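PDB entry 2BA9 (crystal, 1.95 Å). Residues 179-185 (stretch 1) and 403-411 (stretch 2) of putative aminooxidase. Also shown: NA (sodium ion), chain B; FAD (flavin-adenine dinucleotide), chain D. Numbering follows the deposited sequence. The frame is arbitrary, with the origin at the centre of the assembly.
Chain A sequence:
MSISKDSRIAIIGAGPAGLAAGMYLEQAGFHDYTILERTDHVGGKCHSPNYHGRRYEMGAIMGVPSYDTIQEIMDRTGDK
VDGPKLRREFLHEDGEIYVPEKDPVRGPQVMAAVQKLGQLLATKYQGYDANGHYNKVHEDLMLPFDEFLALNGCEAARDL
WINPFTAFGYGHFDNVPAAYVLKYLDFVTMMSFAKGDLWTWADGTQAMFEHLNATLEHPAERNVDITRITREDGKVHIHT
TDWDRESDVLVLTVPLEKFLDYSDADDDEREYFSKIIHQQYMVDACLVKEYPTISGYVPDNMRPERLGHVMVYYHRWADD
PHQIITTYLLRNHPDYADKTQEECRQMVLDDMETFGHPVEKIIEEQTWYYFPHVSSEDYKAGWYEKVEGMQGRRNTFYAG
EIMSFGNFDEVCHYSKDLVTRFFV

Stretch 1 (179-185) AYVLKYL
Stretch 2 (403-411) MSFGNFDEV

How are the two backbones arranged? Ala179 to Tyr184 form the last part of a helix, which Leu185 leaves (phi/psi -87/69). Phe405 runs extended (-161/156), Gly406 turns (-73/50), and a new helix starts at Phe408. Asn407 caps it, its OD1 accepting from Glu410 N at 2.8 Å. In register, Tyr180 CA lies 6.3 Å from Phe405 CA.

Which side chains meet? Phe405 (chi1 t, chi2 77°) points toward the helix. Tyr184 (t, 33°) sets its CB over one face of that ring, 3.6 Å from the centroid, a CH-pi contact. The two rings are near parallel (27°) but slid apart, centroids 5.2 Å, so they barely overlap. Tyr180 (m, -67°) adds its CB, 3.9 Å from Phe405 CD1. Beside this apolar packing, the polar Asn407 ND2 comes within 3.6 Å of Tyr184 CD1.

What joins the stretches without a direct hydrogen bond? A sodium ion does. Lys183 O binds it at 2.5 Å and Glu410 OE2 (chi m, m, -44°) at 2.3 Å; the cation lets these two oxygens sit 3.3 Å apart. Three waters are the other ligands within the coordinates, one donating to Tyr184 O, another to Glu410 OE1.

Where does the flavin enter? Phe408 N donates to FAD O2 at 3.0 Å, just past the cap.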

# COMPACT_ATOMS: atom_id res chain seq x y z
N ALA A 179 -14.85 -0.85 -1.28
CA ALA A 179 -14.18 -2.17 -1.19
C ALA A 179 -12.70 -2.09 -0.83
O ALA A 179 -12.17 -2.95 -0.11
CB ALA A 179 -14.33 -2.90 -2.49
N TYR A 180 -12.01 -1.09 -1.35
CA TYR A 180 -10.61 -0.90 -0.99
C TYR A 180 -10.50 -0.47 0.47
O TYR A 180 -9.72 -1.04 1.23
CB TYR A 180 -9.95 0.13 -1.91
CG TYR A 180 -9.90 -0.31 -3.35
CD1 TYR A 180 -9.11 -1.39 -3.75
CD2 TYR A 180 -10.63 0.36 -4.32
CE1 TYR A 180 -9.06 -1.80 -5.07
CE2 TYR A 180 -10.58 -0.03 -5.66
CZ TYR A 180 -9.80 -1.12 -6.03
OH TYR A 180 -9.76 -1.50 -7.37
N VAL A 181 -11.32 0.50 0.87
CA VAL A 181 -11.20 1.11 2.20
C VAL A 181 -11.38 0.05 3.27
O VAL A 181 -10.56 -0.05 4.19
CB VAL A 181 -12.25 2.24 2.42
CG1 VAL A 181 -12.13 2.82 3.87
CG2 VAL A 181 -12.11 3.34 1.32
N LEU A 182 -12.45 -0.74 3.12
CA LEU A 182 -12.91 -1.66 4.14
C LEU A 182 -12.16 -3.01 4.17
O LEU A 182 -12.25 -3.75 5.16
CB LEU A 182 -14.43 -1.83 4.03
CG LEU A 182 -15.19 -0.54 4.41
CD1 LEU A 182 -16.64 -0.56 3.94
CD2 LEU A 182 -15.11 -0.31 5.92
N LYS A 183 -11.42 -3.31 3.11
CA LYS A 183 -10.48 -4.44 3.09
C LYS A 183 -9.19 -4.13 3.84
O LYS A 183 -8.60 -5.01 4.46
CB LYS A 183 -10.19 -4.91 1.65
CG LYS A 183 -11.35 -5.69 1.04
CD LYS A 183 -11.10 -6.18 -0.39
CE LYS A 183 -12.37 -6.75 -0.99
NZ LYS A 183 -12.95 -7.88 -0.19
N TYR A 184 -8.75 -2.87 3.79
CA TYR A 184 -7.67 -2.36 4.65
C TYR A 184 -8.20 -2.01 6.03
O TYR A 184 -7.92 -2.71 7.03
CB TYR A 184 -7.01 -1.15 3.96
CG TYR A 184 -6.22 -0.19 4.84
CD1 TYR A 184 -5.52 -0.64 5.97
CD2 TYR A 184 -6.14 1.16 4.53
CE1 TYR A 184 -4.82 0.23 6.76
CE2 TYR A 184 -5.42 2.04 5.30
CZ TYR A 184 -4.76 1.57 6.42
OH TYR A 184 -4.04 2.43 7.22
N LEU A 185 -8.99 -0.95 6.11
CA LEU A 185 -9.59 -0.55 7.38
C LEU A 185 -10.90 -1.29 7.60
O LEU A 185 -11.98 -0.71 7.56
CB LEU A 185 -9.79 0.97 7.45
CG LEU A 185 -8.51 1.81 7.57
CD1 LEU A 185 -8.82 3.26 7.27
CD2 LEU A 185 -7.89 1.69 8.95
N MET A 403 -4.42 -6.29 -7.23
CA MET A 403 -5.35 -7.43 -7.01
C MET A 403 -5.90 -7.56 -5.59
O MET A 403 -6.79 -8.39 -5.32
CB MET A 403 -4.68 -8.77 -7.38
CG MET A 403 -4.19 -8.88 -8.82
SD MET A 403 -5.38 -8.36 -10.08
CE MET A 403 -6.75 -9.47 -9.74
N SER A 404 -5.36 -6.75 -4.69
CA SER A 404 -5.71 -6.79 -3.27
C SER A 404 -5.88 -5.36 -2.77
O SER A 404 -6.93 -4.75 -2.94
CB SER A 404 -4.65 -7.56 -2.47
OG SER A 404 -3.33 -7.02 -2.65
N PHE A 405 -4.82 -4.81 -2.18
CA PHE A 405 -4.84 -3.44 -1.71
C PHE A 405 -3.40 -3.00 -1.53
O PHE A 405 -2.52 -3.85 -1.36
CB PHE A 405 -5.60 -3.34 -0.38
CG PHE A 405 -5.65 -1.96 0.16
CD1 PHE A 405 -6.51 -1.02 -0.38
CD2 PHE A 405 -4.80 -1.58 1.20
CE1 PHE A 405 -6.55 0.28 0.12
CE2 PHE A 405 -4.82 -0.29 1.70
CZ PHE A 405 -5.71 0.64 1.17
N GLY A 406 -3.17 -1.69 -1.59
CA GLY A 406 -1.85 -1.12 -1.42
C GLY A 406 -1.31 -1.14 -0.00
O GLY A 406 -0.85 -0.11 0.48
N ASN A 407 -1.34 -2.29 0.68
CA ASN A 407 -0.60 -2.47 1.95
C ASN A 407 0.13 -3.80 1.98
O ASN A 407 -0.17 -4.70 1.18
CB ASN A 407 -1.45 -2.13 3.20
CG ASN A 407 -2.15 -3.33 3.89
OD1 ASN A 407 -1.71 -4.48 3.87
ND2 ASN A 407 -3.23 -3.00 4.59
N PHE A 408 1.15 -3.90 2.84
CA PHE A 408 2.09 -5.02 2.73
C PHE A 408 1.57 -6.33 3.33
O PHE A 408 1.99 -7.41 2.92
CB PHE A 408 3.53 -4.66 3.18
CG PHE A 408 3.67 -4.23 4.63
CD1 PHE A 408 3.74 -5.17 5.66
CD2 PHE A 408 3.86 -2.89 4.94
CE1 PHE A 408 3.92 -4.76 6.98
CE2 PHE A 408 4.03 -2.49 6.26
CZ PHE A 408 4.05 -3.43 7.28
N ASP A 409 0.61 -6.26 4.25
CA ASP A 409 -0.02 -7.50 4.68
C ASP A 409 -0.98 -8.02 3.62
O ASP A 409 -1.05 -9.21 3.36
CB ASP A 409 -0.77 -7.32 6.00
CG ASP A 409 -1.33 -8.63 6.52
OD1 ASP A 409 -0.54 -9.49 6.99
OD2 ASP A 409 -2.57 -8.80 6.43
N GLU A 410 -1.70 -7.10 2.97
CA GLU A 410 -2.71 -7.49 2.00
C GLU A 410 -2.08 -8.17 0.80
O GLU A 410 -2.58 -9.21 0.35
CB GLU A 410 -3.56 -6.29 1.55
CG GLU A 410 -4.51 -5.76 2.63
CD GLU A 410 -5.63 -6.74 3.01
OE1 GLU A 410 -6.24 -7.35 2.12
OE2 GLU A 410 -5.92 -6.88 4.22
N VAL A 411 -0.98 -7.61 0.30
CA VAL A 411 -0.29 -8.19 -0.85
C VAL A 411 0.37 -9.54 -0.52
O VAL A 411 0.33 -10.45 -1.34
CB VAL A 411 0.75 -7.23 -1.49
CG1 VAL A 411 0.11 -5.86 -1.83
CG2 VAL A 411 1.96 -7.07 -0.62
NA NA B . -7.86 -7.18 5.49
PA FAD D . 6.07 -2.69 -4.13
O1A FAD D . 6.30 -2.54 -2.65
O2A FAD D . 5.91 -1.42 -4.93
O5B FAD D . 7.33 -3.46 -4.75
C5B FAD D . 7.29 -3.75 -6.13
C4B FAD D . 8.64 -4.26 -6.59
O4B FAD D . 8.56 -4.58 -7.97
C3B FAD D . 9.74 -3.21 -6.40
O3B FAD D . 10.81 -3.77 -5.67
C2B FAD D . 10.11 -2.81 -7.81
O2B FAD D . 11.45 -2.34 -7.93
C1B FAD D . 9.72 -4.08 -8.59
N9A FAD D . 9.50 -3.75 -10.01
C8A FAD D . 8.66 -2.79 -10.54
N7A FAD D . 8.77 -2.80 -11.89
C5A FAD D . 9.68 -3.76 -12.24
C6A FAD D . 10.19 -4.20 -13.48
N6A FAD D . 9.51 -3.90 -14.63
N1A FAD D . 11.11 -5.24 -13.49
C2A FAD D . 11.56 -5.82 -12.31
N3A FAD D . 11.05 -5.37 -11.10
C4A FAD D . 10.14 -4.36 -11.06
N1 FAD D . 1.75 -0.60 3.97
C2 FAD D . 1.21 -1.05 5.16
O2 FAD D . 0.86 -2.22 5.27
N3 FAD D . 1.05 -0.17 6.21
C4 FAD D . 1.44 1.14 6.09
O4 FAD D . 1.29 1.90 7.06
C4X FAD D . 1.99 1.60 4.89
N5 FAD D . 2.38 2.92 4.72
C5X FAD D . 3.07 3.34 3.61
C6 FAD D . 3.58 4.64 3.53
C7 FAD D . 4.31 5.03 2.41
C7M FAD D . 4.85 6.44 2.37
C8 FAD D . 4.53 4.14 1.37
C8M FAD D . 5.30 4.51 0.15
C9 FAD D . 4.02 2.84 1.46
C9A FAD D . 3.28 2.43 2.57
N10 FAD D . 2.73 1.14 2.66
C10 FAD D . 2.16 0.71 3.84
C1' FAD D . 2.45 0.33 1.44
C2' FAD D . 3.44 -0.82 1.28
O2' FAD D . 4.79 -0.39 1.44
C3' FAD D . 3.21 -1.42 -0.10
O3' FAD D . 1.82 -1.70 -0.27
C4' FAD D . 4.05 -2.68 -0.29
O4' FAD D . 5.43 -2.36 -0.40
C5' FAD D . 3.54 -3.41 -1.52
O5' FAD D . 4.46 -4.39 -1.91
P FAD D . 4.48 -4.92 -3.44
O1P FAD D . 5.60 -5.93 -3.64
O2P FAD D . 3.14 -5.49 -3.75
O3P FAD D . 4.80 -3.65 -4.36
O HOH W 1 -7.34 -5.49 7.02
O HOH W 2 -8.54 -8.21 3.42
O HOH W 3 -9.83 -7.19 6.29